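Local coordinates for integron Cassette Protein Hfx_Cass5 (Unidentified, PDB 3IF4), which is of unknown function but is encoded by a mobile integron gene cassette and forms an assembly of two chains, at residues D33-I38 / S68-E73. Numbering follows the deposited sequence.
Sequences DGTGRI and SPVPRE
The S68 hydroxyl stands between its own backbone N and carbonyl carbon (chi1 68°), and this turns OG to the backbone of I38. OG accepts a nearly straight bond from I38 N at 3.2 Å. It also donates to P69 O, on a lone pair in the carbonyl plane, so one hydroxyl links both segments. S68 N returns a bond to I38 O at 3.1 Å, with the donor tilted 18° from the carbonyl plane. Replacing S68 by an alanine removes the hydroxyl, which would probably leave I38 N without its acceptor and P69 O without its donor. R37 has CG anti to the carbonyl carbon (chi1 -54°), and its aliphatic part runs along the S68-P69 backbone, with CG 3.4 Å from P69 O. R37 N gives its hydrogen to D33 OD1, which it meets from above the carboxylate plane. The V70 and T35 side chains cross at about a right angle, with V70 CG2 3.5 Å from T35 OG1. The P71 ring sets its CD against G36 O. Y76 of the second subunit hydrogen-bonds to G36 O and packs on P71. D33 to G36 form a type I beta turn within a beta hairpin, whose returning strand 38-42 pairs antiparallel with strand 65-67; the contact carries that pairing just beyond the end of strand 65-67, beside the second subunit.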
loop_
_atom_site.group_PDB
_atom_site.type_symbol
_atom_site.label_atom_id
_atom_site.label_comp_id
_atom_site.label_asym_id
_atom_site.label_seq_id
_atom_site.Cartn_x
_atom_site.Cartn_y
_atom_site.Cartn_z
ATOM N N ASP A 33 5.712 13.696 8.346
ATOM C CA ASP A 33 5.503 13.697 9.789
ATOM C C ASP A 33 6.422 12.706 10.505
ATOM O O ASP A 33 7.271 12.066 9.875
ATOM C CB ASP A 33 4.030 13.454 10.147
ATOM C CG ASP A 33 3.557 12.054 9.789
ATOM O OD1 ASP A 33 4.391 11.181 9.479
ATOM O OD2 ASP A 33 2.333 11.833 9.829
ATOM N N GLY A 34 6.242 12.586 11.817
ATOM C CA GLY A 34 7.105 11.760 12.640
ATOM C C GLY A 34 7.009 10.274 12.343
ATOM O O GLY A 34 7.929 9.508 12.649
ATOM N N THR A 35 5.895 9.859 11.753
ATOM C CA THR A 35 5.718 8.455 11.389
ATOM C C THR A 35 6.141 8.185 9.942
ATOM O O THR A 35 6.104 7.050 9.484
ATOM C CB THR A 35 4.273 7.981 11.622
ATOM O OG1 THR A 35 4.208 6.559 11.486
ATOM C CG2 THR A 35 3.336 8.610 10.626
ATOM N N GLY A 36 6.543 9.228 9.222
ATOM C CA GLY A 36 7.096 9.049 7.892
ATOM C C GLY A 36 6.095 9.253 6.771
ATOM O O GLY A 36 6.437 9.106 5.600
ATOM N N ARG A 37 4.857 9.586 7.117
ATOM C CA ARG A 37 3.852 9.912 6.102
ATOM C C ARG A 37 4.086 11.311 5.503
ATOM O O ARG A 37 4.525 12.234 6.193
ATOM C CB ARG A 37 2.446 9.812 6.693
ATOM C CG ARG A 37 2.173 8.472 7.359
ATOM C CD ARG A 37 0.775 8.397 7.920
ATOM N NE ARG A 37 0.519 9.448 8.901
ATOM C CZ ARG A 37 -0.596 9.540 9.617
ATOM N NH1 ARG A 37 -1.557 8.636 9.460
ATOM N NH2 ARG A 37 -0.756 10.529 10.491
ATOM N N ILE A 38 3.815 11.462 4.212
ATOM C CA ILE A 38 3.931 12.770 3.594
ATOM C C ILE A 38 2.566 13.454 3.530
ATOM O O ILE A 38 1.570 12.855 3.105
ATOM C CB ILE A 38 4.605 12.716 2.204
ATOM C CG1 ILE A 38 4.708 14.130 1.623
ATOM C CG2 ILE A 38 3.854 11.779 1.269
ATOM C CD1 ILE A 38 5.724 14.269 0.501
ATOM N N SER A 68 -0.345 10.389 2.885
ATOM C CA SER A 68 -0.110 9.020 2.456
ATOM C C SER A 68 -0.176 8.094 3.659
ATOM O O SER A 68 -0.331 8.555 4.789
ATOM C CB SER A 68 1.271 8.914 1.807
ATOM O OG SER A 68 2.306 9.105 2.760
ATOM N N PRO A 69 -0.076 6.780 3.420
ATOM C CA PRO A 69 0.124 5.830 4.515
ATOM C C PRO A 69 1.570 5.915 4.976
ATOM O O PRO A 69 2.339 6.696 4.413
ATOM C CB PRO A 69 -0.106 4.470 3.852
ATOM C CG PRO A 69 -0.758 4.762 2.536
ATOM C CD PRO A 69 -0.257 6.101 2.130
ATOM N N VAL A 70 1.938 5.125 5.980
ATOM C CA VAL A 70 3.328 5.052 6.399
ATOM C C VAL A 70 4.119 4.394 5.276
ATOM O O VAL A 70 3.641 3.457 4.652
ATOM C CB VAL A 70 3.479 4.249 7.704
ATOM C CG1 VAL A 70 4.945 4.101 8.077
ATOM C CG2 VAL A 70 2.712 4.917 8.832
ATOM N N PRO A 71 5.321 4.904 4.987
ATOM C CA PRO A 71 6.186 4.279 3.978
ATOM C C PRO A 71 6.579 2.862 4.389
ATOM O O PRO A 71 6.464 2.528 5.566
ATOM C CB PRO A 71 7.428 5.176 3.998
ATOM C CG PRO A 71 7.381 5.835 5.361
ATOM C CD PRO A 71 5.931 6.124 5.533
ATOM N N ARG A 72 7.012 2.055 3.440
ATOM C CA ARG A 72 7.543 0.732 3.731
ATOM C C ARG A 72 8.183 0.066 2.513
ATOM O O ARG A 72 7.641 0.123 1.447
ATOM C CB ARG A 72 6.468 -0.140 4.372
ATOM C CG ARG A 72 5.297 -0.491 3.516
ATOM C CD ARG A 72 4.261 -1.265 4.267
ATOM N NE ARG A 72 3.156 -1.634 3.405
ATOM C CZ ARG A 72 2.138 -0.849 3.106
ATOM N NH1 ARG A 72 2.082 0.371 3.580
ATOM N NH2 ARG A 72 1.188 -1.282 2.312
ATOM N N GLU A 73 9.355 -0.539 2.693
ATOM C CA GLU A 73 9.981 -1.315 1.632
ATOM C C GLU A 73 9.132 -2.538 1.304
ATOM O O GLU A 73 8.337 -3.003 2.131
ATOM C CB GLU A 73 11.361 -1.828 2.050
ATOM C CG GLU A 73 12.194 -0.918 2.920
ATOM C CD GLU A 73 13.472 -1.609 3.372
ATOM O OE1 GLU A 73 13.570 -2.844 3.196
ATOM O OE2 GLU A 73 14.377 -0.927 3.898
#